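Local coordinates for uncharacterized protein (Leptospira interrogans serogroup Icterohaemorrhagiae serovar copenhageni, PDB 6ULO) that is of unknown function but carries a DUF7790 domain, whose family belongs to the NADP-binding Rossmann clan, and is probably membrane-anchored in its full-length form, at residues E73-I87 against Y169-I182. Numbering follows the deposited sequence. Where two conformers were deposited one is given.
Sequences EQNLTIAAWAKSDFI and YKMFQTDDEQYSYI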
ATOM      1  N   GLU A  73       0.556   5.722  -3.482  1.00 10.41           N
ATOM      2  CA  GLU A  73      -0.674   6.358  -3.009  1.00 10.15           C
ATOM      3  C   GLU A  73      -1.889   5.447  -2.988  1.00  9.54           C
ATOM      4  O   GLU A  73      -2.837   5.720  -2.230  1.00  9.97           O
ATOM      5  CB  GLU A  73      -1.017   7.624  -3.831  1.00 10.30           C
ATOM      6  CG  GLU A  73      -0.082   8.781  -3.514  1.00 10.64           C
ATOM      7  CD  GLU A  73      -0.272   9.837  -4.567  1.00 11.44           C
ATOM      8  OE1 GLU A  73       0.385   9.727  -5.636  1.00 13.60           O
ATOM      9  OE2 GLU A  73      -1.104  10.739  -4.364  1.00 11.79           O
ATOM     10  N   GLN A  74      -1.896   4.373  -3.782  1.00  9.67           N
ATOM     11  CA  GLN A  74      -3.057   3.487  -3.756  1.00  9.51           C
ATOM     12  C   GLN A  74      -3.264   2.884  -2.371  1.00  9.89           C
ATOM     13  O   GLN A  74      -4.385   2.524  -2.001  1.00 10.97           O
ATOM     14  CB  GLN A  74      -2.969   2.400  -4.830  1.00 10.76           C
ATOM     15  CG  GLN A  74      -1.961   1.291  -4.559  1.00 10.90           C
ATOM     16  CD  GLN A  74      -0.582   1.564  -5.087  1.00 10.39           C
ATOM     17  OE1 GLN A  74      -0.047   2.662  -4.957  1.00 11.75           O
ATOM     18  NE2 GLN A  74       0.054   0.541  -5.656  1.00 11.71           N
ATOM     19  N   ASN A  75      -2.187   2.768  -1.577  1.00  9.40           N
ATOM     20  CA  ASN A  75      -2.310   2.277  -0.207  1.00  9.63           C
ATOM     21  C   ASN A  75      -3.118   3.225   0.660  1.00 10.81           C
ATOM     22  O   ASN A  75      -3.818   2.779   1.574  1.00 10.88           O
ATOM     23  CB  ASN A  75      -0.921   2.108   0.386  1.00  9.63           C
ATOM     24  CG  ASN A  75      -0.177   0.973  -0.297  1.00  9.43           C
ATOM     25  OD1 ASN A  75      -0.512  -0.197  -0.109  1.00 10.31           O
ATOM     26  ND2 ASN A  75       0.833   1.306  -1.084  1.00 11.14           N
ATOM     27  N   LEU A  76      -2.974   4.529   0.426  1.00 10.41           N
ATOM     28  CA  LEU A  76      -3.747   5.503   1.189  1.00  9.96           C
ATOM     29  C   LEU A  76      -5.224   5.406   0.821  1.00 10.19           C
ATOM     30  O   LEU A  76      -6.100   5.528   1.683  1.00 11.15           O
ATOM     31  CB  LEU A  76      -3.179   6.905   0.976  1.00  9.39           C
ATOM     32  CG  LEU A  76      -1.679   6.991   1.270  1.00 10.49           C
ATOM     33  CD1 LEU A  76      -1.206   8.411   1.048  1.00 12.26           C
ATOM     34  CD2 LEU A  76      -1.299   6.564   2.676  1.00 11.60           C
ATOM     35  N   THR A  77      -5.528   5.163  -0.465  1.00  9.98           N
ATOM     36  CA  THR A  77      -6.913   4.923  -0.849  1.00 10.41           C
ATOM     37  C   THR A  77      -7.499   3.754  -0.068  1.00 10.13           C
ATOM     38  O   THR A  77      -8.592   3.869   0.523  1.00 10.87           O
ATOM     39  CB  THR A  77      -6.983   4.665  -2.345  1.00 10.97           C
ATOM     40  OG1 THR A  77      -6.582   5.871  -2.999  1.00 12.05           O
ATOM     41  CG2 THR A  77      -8.393   4.282  -2.800  1.00 12.09           C
ATOM     42  N   ILE A  78      -6.798   2.612  -0.057  1.00 10.52           N
ATOM     43  CA  ILE A  78      -7.387   1.431   0.557  1.00 10.83           C
ATOM     44  C   ILE A  78      -7.463   1.606   2.072  1.00 10.36           C
ATOM     45  O   ILE A  78      -8.457   1.228   2.712  1.00 11.27           O
ATOM     46  CB  ILE A  78      -6.578   0.184   0.169  1.00 10.77           C
ATOM     47  CG1 ILE A  78      -6.532   0.004  -1.352  1.00 11.49           C
ATOM     48  CG2 ILE A  78      -7.108  -1.043   0.871  1.00 12.01           C
ATOM     49  CD1 ILE A  78      -5.553  -1.098  -1.829  1.00 11.94           C
ATOM     50  N   ALA A  79      -6.409   2.192   2.673  1.00 10.44           N
ATOM     51  CA  ALA A  79      -6.378   2.394   4.126  1.00 10.77           C
ATOM     52  C   ALA A  79      -7.481   3.337   4.590  1.00 10.47           C
ATOM     53  O   ALA A  79      -8.024   3.165   5.691  1.00 11.50           O
ATOM     54  CB  ALA A  79      -5.023   2.934   4.560  1.00 12.26           C
ATOM     55  N   ALA A  80      -7.819   4.361   3.787  1.00 11.55           N
ATOM     56  CA  ALA A  80      -8.917   5.236   4.184  1.00 11.59           C
ATOM     57  C   ALA A  80     -10.237   4.472   4.194  1.00 11.68           C
ATOM     58  O   ALA A  80     -11.063   4.651   5.093  1.00 13.70           O
ATOM     59  CB  ALA A  80      -8.985   6.452   3.252  1.00 12.09           C
ATOM     60  N   TRP A  81     -10.467   3.631   3.176  1.00 11.99           N
ATOM     61  CA  TRP A  81     -11.676   2.804   3.168  1.00 12.22           C
ATOM     62  C   TRP A  81     -11.710   1.888   4.381  1.00 12.36           C
ATOM     63  O   TRP A  81     -12.771   1.671   4.989  1.00 13.24           O
ATOM     64  CB  TRP A  81     -11.699   1.959   1.899  1.00 11.85           C
ATOM     65  CG  TRP A  81     -11.861   2.721   0.620  1.00 11.39           C
ATOM     66  CD1 TRP A  81     -12.368   3.979   0.478  1.00 12.03           C
ATOM     67  CD2 TRP A  81     -11.477   2.296  -0.689  1.00 12.05           C
ATOM     68  NE1 TRP A  81     -12.358   4.365  -0.860  1.00 12.36           N
ATOM     69  CE2 TRP A  81     -11.818   3.338  -1.589  1.00 11.68           C
ATOM     70  CE3 TRP A  81     -10.901   1.128  -1.197  1.00 11.48           C
ATOM     71  CZ2 TRP A  81     -11.612   3.225  -2.963  1.00 11.94           C
ATOM     72  CZ3 TRP A  81     -10.651   1.030  -2.558  1.00 12.11           C
ATOM     73  CH2 TRP A  81     -11.039   2.051  -3.425  1.00 11.94           C
ATOM     74  N   ALA A  82     -10.560   1.298   4.719  1.00 12.34           N
ATOM     75  CA  ALA A  82     -10.483   0.372   5.842  1.00 12.30           C
ATOM     76  C   ALA A  82     -10.516   1.078   7.187  1.00 13.33           C
ATOM     77  O   ALA A  82     -10.764   0.418   8.205  1.00 13.87           O
ATOM     78  CB  ALA A  82      -9.201  -0.445   5.722  1.00 13.09           C
ATOM     79  N   LYS A  83     -10.301   2.396   7.226  1.00 12.27           N
ATOM     80  CA  LYS A  83     -10.058   3.091   8.493  1.00 13.34           C
ATOM     81  C   LYS A  83      -8.943   2.397   9.280  1.00 13.65           C
ATOM     82  O   LYS A  83      -9.054   2.121  10.485  1.00 14.13           O
ATOM     83  CB  LYS A  83     -11.348   3.250   9.308  1.00 16.93           C
ATOM     84  CG  LYS A  83     -12.391   4.052   8.554  1.00 19.68           C
ATOM     85  CD  LYS A  83     -13.668   4.188   9.326  1.00 23.28           C
ATOM     86  CE  LYS A  83     -14.706   4.939   8.491  1.00 26.35           C
ATOM     87  NZ  LYS A  83     -15.861   5.333   9.319  1.00 29.47           N
ATOM     88  N   SER A  84      -7.828   2.163   8.593  1.00 12.78           N
ATOM     89  CA  SER A  84      -6.665   1.581   9.256  1.00 11.74           C
ATOM     90  C   SER A  84      -6.161   2.476  10.389  1.00 12.59           C
ATOM     91  O   SER A  84      -6.168   3.704  10.279  1.00 12.73           O
ATOM     92  CB  SER A  84      -5.554   1.384   8.230  1.00 12.16           C
ATOM     93  OG  SER A  84      -5.993   0.627   7.114  1.00 12.80           O
ATOM     94  N   ASP A  85      -5.673   1.852  11.465  1.00 11.88           N
ATOM     95  CA  ASP A  85      -5.171   2.628  12.597  1.00 11.93           C
ATOM     96  C   ASP A  85      -3.769   3.178  12.348  1.00 11.69           C
ATOM     97  O   ASP A  85      -3.422   4.241  12.863  1.00 12.79           O
ATOM     98  CB  ASP A  85      -5.089   1.749  13.842  1.00 12.99           C
ATOM     99  CG  ASP A  85      -6.408   1.186  14.262  1.00 16.45           C
ATOM    100  OD1 ASP A  85      -7.401   1.926  14.215  1.00 18.36           O
ATOM    101  OD2 ASP A  85      -6.422   0.005  14.716  1.00 17.59           O
ATOM    102  N   PHE A  86      -2.943   2.446  11.603  1.00 11.80           N
ATOM    103  CA  PHE A  86      -1.569   2.813  11.284  1.00 11.26           C
ATOM    104  C   PHE A  86      -1.280   2.225   9.919  1.00 11.14           C
ATOM    105  O   PHE A  86      -1.897   1.227   9.535  1.00 11.28           O
ATOM    106  CB  PHE A  86      -0.562   2.226  12.292  1.00 12.24           C
ATOM    107  CG  PHE A  86      -0.844   2.589  13.731  1.00 12.66           C
ATOM    108  CD1 PHE A  86      -0.355   3.781  14.259  1.00 13.28           C
ATOM    109  CD2 PHE A  86      -1.618   1.779  14.543  1.00 13.81           C
ATOM    110  CE1 PHE A  86      -0.621   4.160  15.563  1.00 14.22           C
ATOM    111  CE2 PHE A  86      -1.884   2.145  15.868  1.00 14.40           C
ATOM    112  CZ  PHE A  86      -1.392   3.354  16.365  1.00 14.51           C
ATOM    113  N   ILE A  87      -0.378   2.864   9.181  1.00 10.72           N
ATOM    114  CA  ILE A  87      -0.054   2.454   7.816  1.00 10.10           C
ATOM    115  C   ILE A  87       1.455   2.295   7.675  1.00 10.23           C
ATOM    116  O   ILE A  87       2.186   3.295   7.745  1.00 11.29           O
ATOM    117  CB  ILE A  87      -0.557   3.470   6.779  1.00 10.68           C
ATOM    118  CG1 ILE A  87      -2.052   3.721   6.914  1.00 11.03           C
ATOM    119  CG2 ILE A  87      -0.173   3.009   5.368  1.00 12.08           C
ATOM    120  CD1 ILE A  87      -2.570   4.831   6.017  1.00 11.44           C
ATOM    121  N   TYR A 169     -17.527   6.591  -6.865  1.00 13.11           N
ATOM    122  CA  TYR A 169     -17.082   6.199  -5.541  1.00 12.64           C
ATOM    123  C   TYR A 169     -16.194   7.287  -4.958  1.00 13.10           C
ATOM    124  O   TYR A 169     -15.628   8.115  -5.673  1.00 14.80           O
ATOM    125  CB  TYR A 169     -16.331   4.859  -5.544  1.00 12.85           C
ATOM    126  CG  TYR A 169     -15.017   4.868  -6.294  1.00 11.58           C
ATOM    127  CD1 TYR A 169     -13.796   5.032  -5.615  1.00 12.01           C
ATOM    128  CD2 TYR A 169     -14.989   4.655  -7.682  1.00 12.48           C
ATOM    129  CE1 TYR A 169     -12.595   4.993  -6.297  1.00 12.50           C
ATOM    130  CE2 TYR A 169     -13.800   4.638  -8.375  1.00 12.30           C
ATOM    131  CZ  TYR A 169     -12.593   4.797  -7.673  1.00 12.56           C
ATOM    132  OH  TYR A 169     -11.383   4.743  -8.342  1.00 13.49           O
ATOM    133  N   LYS A 170     -16.075   7.258  -3.629  1.00 13.02           N
ATOM    134  CA  LYS A 170     -15.197   8.163  -2.886  1.00 12.96           C
ATOM    135  C   LYS A 170     -13.816   7.557  -2.737  1.00 11.95           C
ATOM    136  O   LYS A 170     -13.668   6.357  -2.462  1.00 12.47           O
ATOM    137  CB  LYS A 170     -15.776   8.390  -1.502  1.00 14.90           C
ATOM    138  CG  LYS A 170     -17.104   9.132  -1.494  1.00 17.03           C
ATOM    139  CD  LYS A 170     -17.669   9.115  -0.061  1.00 19.04           C
ATOM    140  CE  LYS A 170     -18.942   9.930   0.049  1.00 21.66           C
ATOM    141  NZ  LYS A 170     -19.458  10.079   1.440  1.00 23.72           N
ATOM    142  N   MET A 171     -12.788   8.408  -2.847  1.00 11.82           N
ATOM    143  CA  MET A 171     -11.434   7.989  -2.479  1.00 10.99           C
ATOM    144  C   MET A 171     -10.716   9.229  -1.925  1.00 10.71           C
ATOM    145  O   MET A 171     -11.231  10.353  -1.990  1.00 11.70           O
ATOM    146  CB  MET A 171     -10.732   7.269  -3.659  1.00 11.09           C
ATOM    147  CG  MET A 171     -10.696   8.061  -4.972  1.00 11.94           C
ATOM    148  SD  MET A 171      -9.356   9.253  -5.102  1.00 12.18           S
ATOM    149  CE  MET A 171      -7.940   8.164  -5.180  1.00 12.99           C
ATOM    150  N   PHE A 172      -9.551   9.015  -1.293  1.00 11.21           N
ATOM    151  CA  PHE A 172      -8.986  10.072  -0.441  1.00 10.97           C
ATOM    152  C   PHE A 172      -8.596  11.328  -1.203  1.00 10.87           C
ATOM    153  O   PHE A 172      -8.418  12.378  -0.566  1.00 11.76           O
ATOM    154  CB  PHE A 172      -7.807   9.543   0.401  1.00 11.27           C
ATOM    155  CG  PHE A 172      -6.450   9.610  -0.283  1.00 11.09           C
ATOM    156  CD1 PHE A 172      -5.526  10.613   0.029  1.00 11.19           C
ATOM    157  CD2 PHE A 172      -6.066   8.632  -1.197  1.00 11.45           C
ATOM    158  CE1 PHE A 172      -4.291  10.657  -0.586  1.00 11.33           C
ATOM    159  CE2 PHE A 172      -4.829   8.678  -1.816  1.00 11.19           C
ATOM    160  CZ  PHE A 172      -3.922   9.687  -1.508  1.00 11.70           C
ATOM    161  N   GLN A 173      -8.429  11.260  -2.535  1.00 10.71           N
ATOM    162  CA  GLN A 173      -8.085  12.453  -3.302  1.00 11.47           C
ATOM    163  C   GLN A 173      -9.306  13.227  -3.753  1.00 12.49           C
ATOM    164  O   GLN A 173      -9.172  14.375  -4.176  1.00 13.73           O
ATOM    165  CB  GLN A 173      -7.213  12.136  -4.529  1.00 11.89           C
ATOM    166  CG  GLN A 173      -5.871  11.493  -4.123  1.00 11.26           C
ATOM    167  CD  GLN A 173      -5.156  10.809  -5.264  1.00 11.58           C
ATOM    168  OE1 GLN A 173      -5.668  10.756  -6.386  1.00 12.20           O
ATOM    169  NE2 GLN A 173      -4.009  10.195  -4.967  1.00 11.68           N
ATOM    170  N   THR A 174     -10.490  12.634  -3.650  1.00 11.61           N
ATOM    171  CA  THR A 174     -11.700  13.220  -4.203  1.00 12.48           C
ATOM    172  C   THR A 174     -12.817  13.375  -3.181  1.00 13.34           C
ATOM    173  O   THR A 174     -13.903  13.835  -3.555  1.00 14.64           O
ATOM    174  CB  THR A 174     -12.238  12.394  -5.394  1.00 13.65           C
ATOM    175  OG1 THR A 174     -12.614  11.090  -4.929  1.00 14.71           O
ATOM    176  CG2 THR A 174     -11.230  12.265  -6.507  1.00 14.23           C
ATOM    177  N   ASP A 175     -12.589  13.023  -1.918  1.00 12.45           N
ATOM    178  CA  ASP A 175     -13.609  13.096  -0.875  1.00 13.00           C
ATOM    179  C   ASP A 175     -13.011  13.739   0.367  1.00 12.81           C
ATOM    180  O   ASP A 175     -11.978  13.282   0.876  1.00 13.01           O
ATOM    181  CB  ASP A 175     -14.119  11.694  -0.530  1.00 14.44           C
ATOM    182  CG  ASP A 175     -15.157  11.725   0.583  1.00 14.99           C
ATOM    183  OD1 ASP A 175     -16.276  12.194   0.320  1.00 16.57           O
ATOM    184  OD2 ASP A 175     -14.851  11.320   1.711  1.00 15.70           O
ATOM    185  N   ASP A 176     -13.669  14.794   0.859  1.00 13.53           N
ATOM    186  CA  ASP A 176     -13.108  15.557   1.975  1.00 14.06           C
ATOM    187  C   ASP A 176     -12.922  14.694   3.224  1.00 13.10           C
ATOM    188  O   ASP A 176     -11.899  14.812   3.907  1.00 13.45           O
ATOM    189  CB  ASP A 176     -13.995  16.767   2.293  1.00 14.74           C
ATOM    190  CG  ASP A 176     -13.913  17.872   1.252  1.00 16.66           C
ATOM    191  OD1 ASP A 176     -12.919  17.959   0.510  1.00 16.38           O
ATOM    192  OD2 ASP A 176     -14.874  18.684   1.199  1.00 19.33           O
ATOM    193  N   GLU A 177     -13.899  13.852   3.566  1.00 13.49           N
ATOM    194  CA  GLU A 177     -13.785  13.068   4.791  0.59 13.58           C
ATOM    195  C   GLU A 177     -12.653  12.051   4.698  1.00 12.50           C
ATOM    196  O   GLU A 177     -11.867  11.909   5.643  1.00 13.38           O
ATOM    197  CB  GLU A 177     -15.105  12.376   5.112  0.59 15.92           C
ATOM    198  CG  GLU A 177     -15.096  11.686   6.454  0.59 18.83           C
ATOM    199  CD  GLU A 177     -16.414  11.003   6.768  0.59 22.08           C
ATOM    200  OE1 GLU A 177     -17.262  10.895   5.850  0.59 22.96           O
ATOM    201  OE2 GLU A 177     -16.602  10.566   7.924  0.59 24.13           O
ATOM    202  N   GLN A 178     -12.528  11.357   3.563  1.00 12.70           N
ATOM    203  CA  GLN A 178     -11.448  10.380   3.422  1.00 11.50           C
ATOM    204  C   GLN A 178     -10.091  11.069   3.357  1.00 11.77           C
ATOM    205  O   GLN A 178      -9.115  10.581   3.933  1.00 12.37           O
ATOM    206  CB  GLN A 178     -11.704   9.429   2.248  1.00 12.02           C
ATOM    207  CG  GLN A 178     -12.912   8.542   2.516  1.00 13.00           C
ATOM    208  CD  GLN A 178     -13.194   7.539   1.421  1.00 12.10           C
ATOM    209  OE1 GLN A 178     -12.353   7.284   0.545  1.00 12.43           O
ATOM    210  NE2 GLN A 178     -14.392   6.947   1.472  1.00 13.22           N
ATOM    211  N   TYR A 179     -10.023  12.235   2.715  1.00 11.77           N
ATOM    212  CA  TYR A 179      -8.789  13.014   2.731  1.00 11.80           C
ATOM    213  C   TYR A 179      -8.398  13.364   4.163  1.00 11.71           C
ATOM    214  O   TYR A 179      -7.243  13.176   4.583  1.00 12.23           O
ATOM    215  CB  TYR A 179      -8.923  14.296   1.891  1.00 11.66           C
ATOM    216  CG  TYR A 179      -7.619  15.069   1.940  1.00 10.79           C
ATOM    217  CD1 TYR A 179      -6.547  14.686   1.147  1.00 11.07           C
ATOM    218  CD2 TYR A 179      -7.436  16.123   2.826  1.00 11.24           C
ATOM    219  CE1 TYR A 179      -5.326  15.320   1.234  1.00 11.52           C
ATOM    220  CE2 TYR A 179      -6.230  16.770   2.902  1.00 11.32           C
ATOM    221  CZ  TYR A 179      -5.175  16.367   2.106  1.00 11.34           C
ATOM    222  OH  TYR A 179      -3.938  16.982   2.196  1.00 12.04           O
ATOM    223  N   SER A 180      -9.368  13.879   4.937  1.00 12.14           N
ATOM    224  CA  SER A 180      -9.081  14.280   6.309  0.57 12.30           C
ATOM    225  C   SER A 180      -8.602  13.103   7.151  1.00 11.34           C
ATOM    226  O   SER A 180      -7.731  13.268   8.018  1.00 12.64           O
ATOM    227  CB  SER A 180     -10.343  14.876   6.916  0.57 14.06           C
ATOM    228  OG  SER A 180     -10.087  15.281   8.229  0.57 15.60           O
ATOM    229  N   TYR A 181      -9.134  11.899   6.903  1.00 11.55           N
ATOM    230  CA  TYR A 181      -8.719  10.729   7.666  1.00 11.68           C
ATOM    231  C   TYR A 181      -7.247  10.419   7.408  1.00 11.65           C
ATOM    232  O   TYR A 181      -6.470  10.173   8.346  1.00 12.74           O
ATOM    233  CB  TYR A 181      -9.599   9.528   7.274  1.00 13.96           C
ATOM    234  CG  TYR A 181      -9.298   8.304   8.110  1.00 15.71           C
ATOM    235  CD1 TYR A 181      -9.919   8.111   9.343  1.00 18.24           C
ATOM    236  CD2 TYR A 181      -8.357   7.373   7.712  1.00 14.61           C
ATOM    237  CE1 TYR A 181      -9.615   7.010  10.138  1.00 19.76           C
ATOM    238  CE2 TYR A 181      -8.024   6.294   8.526  1.00 16.03           C
ATOM    239  CZ  TYR A 181      -8.674   6.119   9.709  1.00 18.68           C
ATOM    240  OH  TYR A 181      -8.373   5.060  10.525  1.00 20.63           O
ATOM    241  N   ILE A 182      -6.842  10.415   6.135  1.00 11.22           N
ATOM    242  CA  ILE A 182      -5.444  10.164   5.791  1.00 11.45           C
ATOM    243  C   ILE A 182      -4.546  11.276   6.314  1.00 10.82           C
ATOM    244  O   ILE A 182      -3.458  11.016   6.859  1.00 11.75           O
ATOM    245  CB  ILE A 182      -5.315   9.969   4.261  1.00 11.61           C
ATOM    246  CG1 ILE A 182      -5.985   8.646   3.849  1.00 12.19           C
ATOM    247  CG2 ILE A 182      -3.863  10.027   3.804  1.00 11.72           C
ATOM    248  CD1 ILE A 182      -5.391   7.393   4.510  1.00 12.74           C
TER
HETATM  249  O   HOH W   1      -9.780   6.408  -0.103  1.00 11.99           O
HETATM  250  O   HOH W   2      -8.699   3.898  13.033  1.00 27.25           O
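The hydroxyl of Tyr181 is held twice. It donates to Ser84 O (OH to O 2.6 Å), lying above the carbonyl plane and not on a lone pair. It also accepts from a water in the plane of its ring, and that water donates to Asp85 OD1 as well. With CG anti to the backbone N (chi1 -175°), the phenol reaches the turn where Lys83, at positive phi, closes helix 74-82 as a Schellman motif.

At the other flank, Trp81 NE1 donates to Lys170 O (2.9 Å, 154° at the hydrogen), close to the indole plane. The Gln178 amide stands almost perpendicular to this ring at its edge, and its OE1 accepts a hydrogen bond from a second water. That water also donates to Thr77 O, so it links the two segments.

Toward the start of helix 74-82 the packing is mostly apolar. Leu76 CB sits over one face of the Phe172 ring, 3.9 Å from its centroid, and Gln173 CG covers the opposite face. Thr77 OG1 lies at the ring edge, 3.3 Å from Phe172 CD2. Further along the helix, Ala80 CB meets Ile182 CG1 at 3.8 Å. Glu73 OE2 is hydrogen-bonded to His157 of helix 139-166 and also comes within 3.0 Å of Gln173 NE2.

Helices 74-82 and 176-182 cross nearly at right angles (103°). Helix 74-82 connects the parallel strands 66-69 and 86-91, a beta-alpha-beta crossover consistent with a Rossmann-like fold.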